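PDB 7CBD: exoglucanase A from Cellulomonas fimi, which hydrolyses the beta-1,4-glucosidic linkages of cellulose with inversion of anomeric configuration, releasing cellobiose from the non-reducing ends of the chains. Local coordinates for residues Thr274-His278 / Ile290-Val294; Val329-Ala333 / Lys397-Thr403. One frame throughout, in Å; residues are numbered along the deposited sequence. Where two conformers were deposited one is given.

Both contacts lie in the catalytic domain of this family 6 glycoside hydrolase, yet they share no element: their centres are 26 Å apart and their nearest atoms about 10 Å. Interaction 1 is core. All its touching residues are buried, and it seats helix 270-283 on strand 291-295 through methyl and thioether contacts plus one direct hydrogen bond. Interaction 2, partly buried, joins a loop turn and a short hairpin near the predicted catalytic aspartates; no hydrogen bond crosses it directly, and a CH-pi contact, an apolar wedge and three bridging waters take its place. Each contact turns on a histidine, His-278 as a donor to the carbonyl just before the strand and His-330 as a flat surface for the hairpin turn.

Interaction 1. Residues Thr274-His278 / Ile290-Val294; sequences TAHMH and IGMLV
A helix packed against a parallel strand of the central sheet, as in the distorted beta/alpha barrel of family 6 glycoside hydrolases, forms this buried contact. Residues 274-278 are regular alpha helix, with His-278 N bonded to Thr-274 O at 2.9 Å; strand 291-294 is extended, with phi near -120° and psi from 130 to 162°. The axes approach to 9.4 Å at 150°, nearly antiparallel, as expected when a helix leads through a loop into the next parallel strand. Thr-274 and Met-292 have the nearest CA atoms, 6.6 Å apart.

Ile-290, still in the loop, turns its CB toward the helix, and its O accepts a hydrogen bond from His-278 NE2 (2.9 Å), which also bonds weakly to Ser-288 O; the t rotamer of His-278 carries the ring to this site. Gly-291 continues into the strand, pairing by backbone with Phe-229. Met-292, all m, folds its flexible thioether under the helix: SD lies at the edge of the His-278 ring, 5.1 Å from the centroid, while CE sits 3.8 Å from Thr-274 O and 4.3 Å from Met-277 CB. Leu-293 points away, its branched apolar end packing on strands 228-231 and 358-362. With chi1 p, Thr-274 turns OG1 back to the helical carbonyl of Glu-270, and its methyl serves the interface: Val-294, in t, sets CG2 3.8 Å from Thr-274 CG2.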
# COMPACT_ATOMS: atom_id res chain seq x y z
N THR A 274 10.96 6.21 5.11
CA THR A 274 10.35 6.12 6.43
C THR A 274 11.23 6.77 7.51
O THR A 274 10.71 7.41 8.43
CB THR A 274 9.98 4.68 6.80
OG1 THR A 274 11.11 3.81 6.59
CG2 THR A 274 8.80 4.18 5.96
N ALA A 275 12.55 6.64 7.40
CA ALA A 275 13.43 7.33 8.34
C ALA A 275 13.30 8.84 8.20
O ALA A 275 13.23 9.57 9.20
CB ALA A 275 14.89 6.90 8.12
N HIS A 276 13.24 9.31 6.96
CA HIS A 276 13.10 10.74 6.67
C HIS A 276 11.79 11.28 7.24
O HIS A 276 11.78 12.29 7.96
CB HIS A 276 13.14 10.88 5.14
CG HIS A 276 13.07 12.28 4.62
ND1 HIS A 276 12.91 12.54 3.28
CD2 HIS A 276 13.15 13.49 5.23
CE1 HIS A 276 12.90 13.85 3.08
NE2 HIS A 276 13.04 14.44 4.26
N MET A 277 10.68 10.60 6.96
CA MET A 277 9.39 11.09 7.42
C MET A 277 9.24 10.96 8.92
O MET A 277 8.62 11.83 9.55
CB MET A 277 8.26 10.37 6.69
CG MET A 277 8.13 10.79 5.25
SD MET A 277 7.83 12.56 5.02
CE MET A 277 6.09 12.68 5.46
N HIS A 278 9.79 9.91 9.53
CA HIS A 278 9.73 9.83 10.99
C HIS A 278 10.36 11.06 11.62
O HIS A 278 9.80 11.65 12.54
CB HIS A 278 10.37 8.54 11.50
CG HIS A 278 10.09 8.26 12.94
ND1 HIS A 278 10.83 8.79 13.97
CD2 HIS A 278 9.13 7.50 13.53
CE1 HIS A 278 10.34 8.37 15.13
NE2 HIS A 278 9.31 7.59 14.89
N ILE A 290 5.76 7.28 17.53
CA ILE A 290 5.07 6.87 16.30
C ILE A 290 5.90 5.80 15.59
O ILE A 290 7.13 5.86 15.56
CB ILE A 290 4.76 8.05 15.37
CG1 ILE A 290 6.04 8.82 15.00
CG2 ILE A 290 3.68 8.95 15.99
CD1 ILE A 290 5.90 9.77 13.82
N GLY A 291 5.21 4.81 15.03
CA GLY A 291 5.85 3.74 14.29
C GLY A 291 5.47 3.77 12.83
O GLY A 291 4.46 4.37 12.44
N MET A 292 6.26 3.09 12.00
CA MET A 292 6.10 3.13 10.55
C MET A 292 5.85 1.72 10.03
O MET A 292 6.36 0.74 10.57
CB MET A 292 7.37 3.69 9.87
CG MET A 292 7.90 4.97 10.53
SD MET A 292 6.79 6.38 10.53
CE MET A 292 7.00 6.91 8.84
N LEU A 293 5.06 1.65 8.96
CA LEU A 293 4.85 0.42 8.21
C LEU A 293 5.25 0.65 6.77
O LEU A 293 5.11 1.76 6.26
CB LEU A 293 3.37 0.00 8.21
CG LEU A 293 2.68 -0.20 9.55
CD1 LEU A 293 1.20 -0.43 9.32
CD2 LEU A 293 3.29 -1.38 10.30
N VAL A 294 5.74 -0.40 6.10
CA VAL A 294 5.90 -0.39 4.65
C VAL A 294 5.06 -1.52 4.07
O VAL A 294 5.14 -2.65 4.55
CB VAL A 294 7.37 -0.53 4.20
CG1 VAL A 294 7.46 -0.51 2.68
CG2 VAL A 294 8.23 0.57 4.78

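Interaction 2. Residues Val329-Ala333 / Lys397-Thr403; sequences VHRGA and KLNNQLT
With Lys-397's side chain about 8 Å from Asp-149's (predicted proton donor) and Ala-333's about 9 Å from Asp-371's (predicted nucleophile), a type I beta turn, His-330 to Ala-333, packs beside the active site on residues 397-403, the turn and second strand of hairpin 394-395/401-402; Asn-400 and Gln-401 form a G1 beta bulge opposite Ser-395. Ala-333 N closes the turn on His-330 O (3.2 Å), and Gly-332 N donates to His-330 ND1 (2.9 Å). CA pairs His-330/Leu-398 (5.7 Å) and Ala-333/Thr-403 (6.1 Å) set the register.

The t rotamer of His-330 lays its ring against Leu-398 CA, 3.6 Å from the centroid (CH-pi). Leu-398 (mt) wedges CD2 3.4 Å from Gly-332 C, where a side chain would be tight. Asn-399 and Asn-400 are left-handed (phi 55 and 58°), as asparagine tolerates. Gln-401 NE2 ties back to Leu-398 O (2.9 Å), and its CB meets Val-329 CG1 (3.6 Å).

Water 2 donates to Val-329 O (2.8 Å) and accepts from Gln-401 NE2 (3.1 Å), water 3 donates to Val-329 O and Gln-401 OE1 (2.9 Å each), and water 1 accepts from Val-329 N and donates to Thr-403 O, both at 3.0 Å.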
# COMPACT_ATOMS: atom_id res chain seq x y z
N VAL A 329 9.46 2.84 -15.75
CA VAL A 329 9.82 3.96 -16.62
C VAL A 329 10.08 5.21 -15.79
O VAL A 329 10.96 6.02 -16.11
CB VAL A 329 8.72 4.18 -17.68
CG1 VAL A 329 9.12 5.27 -18.66
CG2 VAL A 329 8.41 2.88 -18.43
N HIS A 330 9.33 5.40 -14.71
CA HIS A 330 9.33 6.62 -13.91
C HIS A 330 8.67 6.28 -12.59
O HIS A 330 7.78 5.43 -12.54
CB HIS A 330 8.54 7.71 -14.65
CG HIS A 330 8.57 9.06 -14.00
ND1 HIS A 330 7.80 9.38 -12.91
CD2 HIS A 330 9.26 10.18 -14.32
CE1 HIS A 330 8.02 10.64 -12.56
NE2 HIS A 330 8.91 11.14 -13.40
N ARG A 331 9.13 6.93 -11.52
CA ARG A 331 8.67 6.57 -10.18
C ARG A 331 7.23 6.98 -9.91
O ARG A 331 6.69 6.59 -8.87
CB ARG A 331 9.60 7.20 -9.14
CG ARG A 331 11.06 6.85 -9.32
CD ARG A 331 11.93 7.46 -8.25
NE ARG A 331 11.92 6.65 -7.04
CZ ARG A 331 12.18 7.09 -5.82
NH1 ARG A 331 12.21 6.22 -4.81
NH2 ARG A 331 12.43 8.37 -5.59
N GLY A 332 6.62 7.77 -10.79
CA GLY A 332 5.22 8.13 -10.69
C GLY A 332 4.26 7.12 -11.27
O GLY A 332 3.04 7.35 -11.27
N ALA A 333 4.77 6.00 -11.79
CA ALA A 333 3.94 5.01 -12.46
C ALA A 333 3.31 4.12 -11.40
O ALA A 333 3.92 3.16 -10.90
CB ALA A 333 4.76 4.21 -13.48
N LYS A 397 2.72 13.32 -16.26
CA LYS A 397 3.09 13.02 -14.88
C LYS A 397 4.35 12.16 -14.79
O LYS A 397 4.88 11.99 -13.69
CB LYS A 397 1.98 12.24 -14.17
CG LYS A 397 0.60 12.90 -14.09
CD LYS A 397 -0.38 11.89 -13.47
CE LYS A 397 -1.80 12.41 -13.35
NZ LYS A 397 -2.67 11.43 -12.61
N LEU A 398 4.80 11.59 -15.91
CA LEU A 398 5.98 10.73 -15.97
C LEU A 398 7.08 11.36 -16.81
O LEU A 398 7.87 10.65 -17.45
CB LEU A 398 5.60 9.36 -16.52
CG LEU A 398 4.43 8.67 -15.81
CD1 LEU A 398 4.14 7.32 -16.44
CD2 LEU A 398 4.71 8.53 -14.31
N ASN A 399 7.17 12.69 -16.82
CA ASN A 399 8.14 13.40 -17.64
C ASN A 399 8.01 12.99 -19.11
O ASN A 399 8.99 12.69 -19.80
CB ASN A 399 9.57 13.20 -17.11
CG ASN A 399 10.57 14.13 -17.77
OD1 ASN A 399 10.19 15.08 -18.46
ND2 ASN A 399 11.85 13.87 -17.55
N ASN A 400 6.76 12.96 -19.59
CA ASN A 400 6.45 12.69 -21.00
C ASN A 400 7.00 11.34 -21.45
O ASN A 400 7.72 11.24 -22.45
CB ASN A 400 6.93 13.82 -21.91
CG ASN A 400 6.13 15.08 -21.74
OD1 ASN A 400 4.96 15.03 -21.35
ND2 ASN A 400 6.73 16.21 -22.06
N GLN A 401 6.65 10.29 -20.71
CA GLN A 401 7.04 8.92 -21.03
C GLN A 401 5.82 8.02 -20.93
O GLN A 401 4.84 8.34 -20.26
CB GLN A 401 8.14 8.42 -20.08
CG GLN A 401 9.43 9.23 -20.19
CD GLN A 401 10.48 8.81 -19.19
OE1 GLN A 401 11.43 8.09 -19.54
NE2 GLN A 401 10.32 9.23 -17.94
N LEU A 402 5.88 6.88 -21.62
CA LEU A 402 4.83 5.88 -21.54
C LEU A 402 4.69 5.34 -20.12
O LEU A 402 5.65 5.28 -19.35
CB LEU A 402 5.12 4.73 -22.49
CG LEU A 402 4.93 5.02 -23.98
CD1 LEU A 402 5.53 3.91 -24.83
CD2 LEU A 402 3.45 5.21 -24.32
N THR A 403 3.46 4.93 -19.78
CA THR A 403 3.17 4.45 -18.44
C THR A 403 3.92 3.16 -18.11
O THR A 403 4.17 2.88 -16.93
CB THR A 403 1.68 4.14 -18.30
OG1 THR A 403 1.31 3.17 -19.29
CG2 THR A 403 0.83 5.40 -18.46
O HOH W 1 6.64 1.86 -15.51
O HOH W 2 12.04 8.54 -15.49
O HOH W 3 13.09 6.23 -18.05